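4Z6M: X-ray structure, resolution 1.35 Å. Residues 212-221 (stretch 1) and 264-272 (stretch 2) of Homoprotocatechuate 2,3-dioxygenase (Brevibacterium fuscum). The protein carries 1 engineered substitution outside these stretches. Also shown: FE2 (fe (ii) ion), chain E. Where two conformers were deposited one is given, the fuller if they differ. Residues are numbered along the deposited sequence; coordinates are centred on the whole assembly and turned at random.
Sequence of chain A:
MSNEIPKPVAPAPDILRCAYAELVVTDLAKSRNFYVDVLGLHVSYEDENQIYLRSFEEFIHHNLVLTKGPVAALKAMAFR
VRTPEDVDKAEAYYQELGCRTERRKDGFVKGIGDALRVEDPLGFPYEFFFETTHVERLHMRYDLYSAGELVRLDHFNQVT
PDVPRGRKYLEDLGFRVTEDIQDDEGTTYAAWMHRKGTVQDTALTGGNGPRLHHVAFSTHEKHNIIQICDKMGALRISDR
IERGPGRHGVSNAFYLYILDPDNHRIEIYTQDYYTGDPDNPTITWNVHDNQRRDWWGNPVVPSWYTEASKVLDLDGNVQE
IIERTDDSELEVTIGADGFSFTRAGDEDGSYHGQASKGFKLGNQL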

ATOM      1  N   LEU A 212      19.540  19.303  18.861  1.00  9.43           N
ATOM      2  CA  LEU A 212      18.311  18.775  18.303  1.00  8.74           C
ATOM      3  C   LEU A 212      18.645  17.566  17.468  1.00  8.21           C
ATOM      4  O   LEU A 212      19.386  17.652  16.483  1.00  9.35           O
ATOM      5  CB  LEU A 212      17.580  19.828  17.449  1.00  9.79           C
ATOM      6  CG  LEU A 212      16.354  19.319  16.669  1.00 11.17           C
ATOM      7  CD1 LEU A 212      15.239  19.074  17.647  1.00 12.39           C
ATOM      8  CD2 LEU A 212      15.969  20.290  15.561  1.00 13.18           C
ATOM      9  N   HIS A 213      18.076  16.416  17.833  1.00  7.93           N
ATOM     10  CA  HIS A 213      18.336  15.219  17.061  1.00  8.16           C
ATOM     11  C   HIS A 213      17.559  15.208  15.740  1.00  7.45           C
ATOM     12  O   HIS A 213      18.151  15.044  14.673  1.00  7.90           O
ATOM     13  CB  HIS A 213      18.051  13.943  17.850  1.00  8.53           C
ATOM     14  CG  HIS A 213      18.683  12.746  17.236  1.00  7.85           C
ATOM     15  ND1 HIS A 213      18.172  12.120  16.123  1.00  8.49           N
ATOM     16  CD2 HIS A 213      19.843  12.099  17.530  1.00  8.91           C
ATOM     17  CE1 HIS A 213      18.975  11.147  15.759  1.00  8.07           C
ATOM     18  NE2 HIS A 213      19.990  11.103  16.606  1.00  9.38           N
ATOM     19  N   HIS A 214      16.241  15.399  15.810  1.00  7.14           N
ATOM     20  CA  HIS A 214      15.427  15.479  14.585  1.00  6.99           C
ATOM     21  C   HIS A 214      14.088  16.096  14.816  1.00  6.68           C
ATOM     22  O   HIS A 214      13.650  16.258  15.962  1.00  7.30           O
ATOM     23  CB  HIS A 214      15.264  14.104  13.925  1.00  6.97           C
ATOM     24  CG  HIS A 214      14.672  13.035  14.796  1.00  6.89           C
ATOM     25  ND1 HIS A 214      15.445  12.167  15.538  1.00  7.28           N
ATOM     26  CD2 HIS A 214      13.397  12.629  14.967  1.00  6.99           C
ATOM     27  CE1 HIS A 214      14.658  11.280  16.138  1.00  7.82           C
ATOM     28  NE2 HIS A 214      13.410  11.564  15.830  1.00  7.06           N
ATOM     29  N   VAL A 215      13.446  16.450  13.693  1.00  7.03           N
ATOM     30  CA  VAL A 215      12.025  16.747  13.633  1.00  7.15           C
ATOM     31  C   VAL A 215      11.416  15.644  12.781  1.00  7.27           C
ATOM     32  O   VAL A 215      11.985  15.291  11.749  1.00  7.67           O
ATOM     33  CB  VAL A 215      11.801  18.121  12.952  1.00  8.68           C
ATOM     34  CG1 VAL A 215      10.322  18.436  12.854  1.00 10.27           C
ATOM     35  CG2 VAL A 215      12.541  19.212  13.704  1.00  9.68           C
ATOM     36  N   ALA A 216      10.253  15.138  13.189  1.00  6.53           N
ATOM     37  CA  ALA A 216       9.582  14.052  12.490  1.00  6.56           C
ATOM     38  C   ALA A 216       8.239  14.454  11.922  1.00  6.10           C
ATOM     39  O   ALA A 216       7.424  15.057  12.628  1.00  6.96           O
ATOM     40  CB  ALA A 216       9.371  12.875  13.430  1.00  6.64           C
ATOM     41  N   PHE A 217       8.033  14.074  10.653  1.00  6.18           N
ATOM     42  CA  PHE A 217       6.760  14.218   9.976  1.00  6.30           C
ATOM     43  C   PHE A 217       6.187  12.846   9.660  1.00  7.36           C
ATOM     44  O   PHE A 217       6.920  11.909   9.390  1.00  8.22           O
ATOM     45  CB  PHE A 217       6.924  14.979   8.669  1.00  7.36           C
ATOM     46  CG  PHE A 217       7.229  16.430   8.854  1.00  8.55           C
ATOM     47  CD1 PHE A 217       8.549  16.862   8.958  1.00 10.26           C
ATOM     48  CD2 PHE A 217       6.198  17.363   8.906  1.00  9.79           C
ATOM     49  CE1 PHE A 217       8.827  18.197   9.136  1.00 12.26           C
ATOM     50  CE2 PHE A 217       6.482  18.705   9.082  1.00 11.00           C
ATOM     51  CZ  PHE A 217       7.797  19.107   9.203  1.00 11.69           C
ATOM     52  N   SER A 218       4.858  12.755   9.671  0.60  7.29           N
ATOM     53  CA  SER A 218       4.124  11.524   9.339  0.60  7.69           C
ATOM     54  C   SER A 218       3.771  11.448   7.864  0.60  7.74           C
ATOM     55  O   SER A 218       3.589  12.470   7.215  0.60  8.05           O
ATOM     56  CB  SER A 218       2.806  11.435  10.116  0.60  8.41           C
ATOM     57  OG  SER A 218       2.988  11.526  11.512  0.60 11.18           O
ATOM     58  N   THR A 219       3.613  10.224   7.368  1.00  7.06           N
ATOM     59  CA  THR A 219       2.895   9.954   6.130  1.00  6.67           C
ATOM     60  C   THR A 219       1.660   9.104   6.458  1.00  6.67           C
ATOM     61  O   THR A 219       1.513   8.586   7.569  1.00  7.15           O
ATOM     62  CB  THR A 219       3.753   9.138   5.144  1.00  6.98           C
ATOM     63  OG1 THR A 219       4.120   7.894   5.766  1.00  7.92           O
ATOM     64  CG2 THR A 219       4.998   9.911   4.716  1.00  8.20           C
ATOM     65  N   HIS A 220       0.792   8.927   5.471  1.00  6.60           N
ATOM     66  CA  HIS A 220      -0.341   8.029   5.613  1.00  7.22           C
ATOM     67  C   HIS A 220       0.092   6.574   5.653  1.00  7.08           C
ATOM     68  O   HIS A 220      -0.364   5.808   6.510  1.00  7.16           O
ATOM     69  CB  HIS A 220      -1.335   8.224   4.456  1.00  7.97           C
ATOM     70  CG  HIS A 220      -2.140   9.471   4.558  1.00  9.25           C
ATOM     71  ND1 HIS A 220      -2.304  10.325   3.485  1.00 10.80           N
ATOM     72  CD2 HIS A 220      -2.826  10.009   5.592  1.00  9.97           C
ATOM     73  CE1 HIS A 220      -3.063  11.338   3.857  1.00 11.87           C
ATOM     74  NE2 HIS A 220      -3.396  11.169   5.127  1.00 10.99           N
ATOM     75  N   GLU A 221       0.948   6.196   4.710  1.00  6.11           N
ATOM     76  CA  GLU A 221       1.249   4.791   4.474  1.00  6.56           C
ATOM     77  C   GLU A 221       2.741   4.564   4.298  1.00  6.81           C
ATOM     78  O   GLU A 221       3.529   5.485   4.094  1.00  6.95           O
ATOM     79  CB  GLU A 221       0.435   4.244   3.277  1.00  7.12           C
ATOM     80  CG  GLU A 221      -1.072   4.317   3.545  1.00  8.23           C
ATOM     81  CD  GLU A 221      -1.958   3.454   2.687  1.00  8.58           C
ATOM     82  OE1 GLU A 221      -1.498   2.977   1.636  1.00 12.58           O
ATOM     83  OE2 GLU A 221      -3.124   3.252   3.056  1.00  7.11           O
ATOM     84  N   HIS A 264      20.481  19.283   9.204  1.00  9.27           N
ATOM     85  CA  HIS A 264      19.349  19.037  10.106  1.00  9.02           C
ATOM     86  C   HIS A 264      18.703  17.708   9.691  1.00  8.44           C
ATOM     87  O   HIS A 264      18.417  17.488   8.519  1.00 10.07           O
ATOM     88  CB  HIS A 264      18.295  20.119  10.088  1.00  8.91           C
ATOM     89  CG  HIS A 264      18.784  21.471  10.481  1.00  9.54           C
ATOM     90  ND1 HIS A 264      19.462  21.728  11.657  1.00 10.92           N
ATOM     91  CD2 HIS A 264      18.649  22.657   9.855  1.00  9.19           C
ATOM     92  CE1 HIS A 264      19.717  23.027  11.730  1.00 11.03           C
ATOM     93  NE2 HIS A 264      19.213  23.611  10.653  1.00  9.83           N
ATOM     94  N   ARG A 265      18.474  16.834  10.667  1.00  8.29           N
ATOM     95  CA  ARG A 265      17.882  15.520  10.422  1.00  7.68           C
ATOM     96  C   ARG A 265      16.376  15.574  10.501  1.00  7.63           C
ATOM     97  O   ARG A 265      15.797  16.106  11.454  1.00  7.54           O
ATOM     98  CB  ARG A 265      18.446  14.554  11.454  1.00  7.61           C
ATOM     99  CG  ARG A 265      17.942  13.128  11.352  1.00  7.73           C
ATOM    100  CD  ARG A 265      18.460  12.255  12.481  1.00  7.80           C
ATOM    101  NE  ARG A 265      19.897  11.996  12.419  1.00  7.96           N
ATOM    102  CZ  ARG A 265      20.832  12.539  13.203  1.00  8.30           C
ATOM    103  NH1 ARG A 265      20.530  13.453  14.117  1.00  8.26           N
ATOM    104  NH2 ARG A 265      22.096  12.142  13.064  1.00  9.35           N
ATOM    105  N   ILE A 266      15.747  14.999   9.476  1.00  8.61           N
ATOM    106  CA  ILE A 266      14.295  14.885   9.415  1.00  7.45           C
ATOM    107  C   ILE A 266      13.958  13.393   9.415  1.00  6.99           C
ATOM    108  O   ILE A 266      14.534  12.623   8.633  1.00  7.63           O
ATOM    109  CB  ILE A 266      13.732  15.542   8.141  1.00  8.49           C
ATOM    110  CG1 ILE A 266      14.188  17.016   8.080  1.00  8.93           C
ATOM    111  CG2 ILE A 266      12.222  15.424   8.095  1.00  9.32           C
ATOM    112  CD1 ILE A 266      13.674  17.899   9.185  1.00  9.99           C
ATOM    113  N   GLU A 267      13.047  13.000  10.299  1.00  6.69           N
ATOM    114  CA  GLU A 267      12.484  11.655  10.283  1.00  6.57           C
ATOM    115  C   GLU A 267      11.142  11.708   9.558  1.00  6.33           C
ATOM    116  O   GLU A 267      10.345  12.638   9.753  1.00  7.10           O
ATOM    117  CB  GLU A 267      12.285  11.130  11.701  1.00  6.81           C
ATOM    118  CG  GLU A 267      11.864   9.677  11.767  1.00  6.86           C
ATOM    119  CD  GLU A 267      11.657   9.157  13.161  1.00  7.81           C
ATOM    120  OE1 GLU A 267      11.782   9.940  14.118  1.00  7.66           O
ATOM    121  OE2 GLU A 267      11.334   7.943  13.300  1.00  7.83           O
ATOM    122  N   ILE A 268      10.881  10.663   8.782  1.00  5.94           N
ATOM    123  CA  ILE A 268       9.565  10.394   8.230  1.00  5.98           C
ATOM    124  C   ILE A 268       9.046   9.132   8.915  1.00  5.98           C
ATOM    125  O   ILE A 268       9.806   8.217   9.138  1.00  7.51           O
ATOM    126  CB  ILE A 268       9.602  10.204   6.694  1.00  7.60           C
ATOM    127  CG1 ILE A 268      10.611  11.146   5.983  1.00  9.28           C
ATOM    128  CG2 ILE A 268       8.172  10.315   6.178  1.00  7.45           C
ATOM    129  CD1 ILE A 268      10.264  12.592   6.097  1.00 10.55           C
ATOM    130  N   TYR A 269       7.775   9.127   9.311  1.00  6.30           N
ATOM    131  CA  TYR A 269       7.280   8.253  10.344  1.00  7.03           C
ATOM    132  C   TYR A 269       5.837   7.876  10.060  1.00  7.40           C
ATOM    133  O   TYR A 269       5.039   8.714   9.611  1.00  8.37           O
ATOM    134  CB  TYR A 269       7.338   9.044  11.643  1.00  7.70           C
ATOM    135  CG  TYR A 269       6.979   8.428  12.963  1.00  7.99           C
ATOM    136  CD1 TYR A 269       7.945   7.818  13.752  1.00  7.99           C
ATOM    137  CD2 TYR A 269       5.710   8.580  13.472  1.00  9.28           C
ATOM    138  CE1 TYR A 269       7.629   7.373  15.026  1.00  7.89           C
ATOM    139  CE2 TYR A 269       5.390   8.130  14.740  1.00  8.66           C
ATOM    140  CZ  TYR A 269       6.364   7.528  15.520  1.00  7.36           C
ATOM    141  OH  TYR A 269       6.091   7.118  16.801  1.00  7.88           O
ATOM    142  N   THR A 270       5.445   6.639  10.323  1.00  6.79           N
ATOM    143  CA  THR A 270       4.006   6.317  10.231  1.00  7.06           C
ATOM    144  C   THR A 270       3.644   5.115  11.082  1.00  6.52           C
ATOM    145  O   THR A 270       4.458   4.223  11.271  1.00  7.11           O
ATOM    146  CB  THR A 270       3.543   6.111   8.767  1.00  8.19           C
ATOM    147  OG1 THR A 270       2.102   6.104   8.703  1.00  9.08           O
ATOM    148  CG2 THR A 270       4.091   4.823   8.152  1.00  8.47           C
ATOM    149  N   GLN A 271       2.407   5.123  11.586  1.00  6.30           N
ATOM    150  CA  GLN A 271       1.734   3.925  12.116  1.00  6.72           C
ATOM    151  C   GLN A 271       2.272   3.431  13.450  1.00  7.09           C
ATOM    152  O   GLN A 271       2.373   2.238  13.704  1.00  8.11           O
ATOM    153  CB  GLN A 271       1.650   2.821  11.072  1.00  7.25           C
ATOM    154  CG  GLN A 271       0.693   3.231   9.963  1.00  7.57           C
ATOM    155  CD  GLN A 271       0.829   2.409   8.697  1.00  7.89           C
ATOM    156  OE1 GLN A 271       1.122   1.218   8.745  1.00  9.40           O
ATOM    157  NE2 GLN A 271       0.592   3.034   7.562  1.00  8.06           N
ATOM    158  N   ASP A 272       2.546   4.374  14.348  1.00  7.03           N
ATOM    159  CA  ASP A 272       2.621   4.048  15.772  1.00  6.94           C
ATOM    160  C   ASP A 272       1.205   3.874  16.346  1.00  8.04           C
ATOM    161  O   ASP A 272       0.227   3.815  15.596  1.00  8.53           O
ATOM    162  CB  ASP A 272       3.478   5.071  16.514  1.00  7.23           C
ATOM    163  CG  ASP A 272       2.843   6.456  16.632  1.00  7.61           C
ATOM    164  OD1 ASP A 272       1.836   6.729  15.951  1.00  8.85           O
ATOM    165  OD2 ASP A 272       3.421   7.278  17.393  1.00  7.59           O
TER
HETATM  166 FE   FE2 E 401      11.892   9.983  16.172  1.00  7.97          FE
HETATM  167  O   HOH W   1      19.507  17.358  13.374  1.00 16.00           O
HETATM  168  O   HOH W   2      10.703   8.185  16.074  1.00  9.11           O
HETATM  169  O   HOH W   3      11.920  10.018  18.331  1.00  7.24           O
HETATM  170  O   HOH W   4      13.571   8.553  16.316  1.00 10.35           O

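The strongest tie between the two stretches is the iron. H214 NE2 binds FE at 2.2 Å and E267 OE1 binds it at 2.1 Å, so each strand supplies one protein ligand; three waters and one atom from elsewhere in the structure complete the set. H214 NE2 and E267 OE1 lie 2.9 Å apart because they share the metal, and no hydrogen bond joins them. The rotamers serve this geometry: H214 is p at chi1, while E267 is extended, t and t, carrying its carboxylate out to the ion. H214 ND1, on the far side of the ring from the metal, donates to H213 ND1 at 2.8 Å, a bond that links the ligand ring to its neighbour.

H213 in turn receives R265. The guanidinium lies flat on the imidazole, centres 3.9 Å apart and planes at 22°, and R265 NH1 also donates to H213 O at 2.9 Å. A long, planar, charged group suits this place, since it can cover a ring and still reach a carbonyl. Water 1 adds a bridge, donating to H213 O (3.0 Å) and accepting from R265 N (2.9 Å).

Behind these side chains runs a parallel backbone ladder. V215 N donates to R265 O at 3.3 Å, E267 N to V215 O at 2.9 Å, F217 N to E267 O at 2.9 Å, and T219 N to Y269 O at 3.1 Å; the bond from Y269 N to F217 O, 2.9 Å, is weak because its angle is poor. CA-H...O contacts fill the intervals, as where A216 CA meets E267 O at 3.2 Å.

Past the ladder, side chains take over the pairing with backbone carbonyls. T270 OG1 donates to T219 O at 2.8 Å, and Q271 NE2 reaches H220 O at 3.1 Å. T219 OG1 donates to E221 O at 3.0 Å, a bond within its own stretch.

Alternation sorts the packing. V215, F217, I266 and I268 share one face of the sheet, where I266 CG2 meets the edge of the F217 ring at CD1, 4.0 Å away, and I266 CD1 lies 4.2 Å from V215 CB. Branched and aromatic residues suit this apolar side. A216 and E267 share the other face with S218 and Y269. The small A216 pairs closely with E267: A216 CB is 3.8 Å from E267 CB, and their CA atoms, 4.4 Å apart, are the closest of the four bridges. Together the stretches bury 762 Å², both sides summed, with H214 and E267 themselves buried.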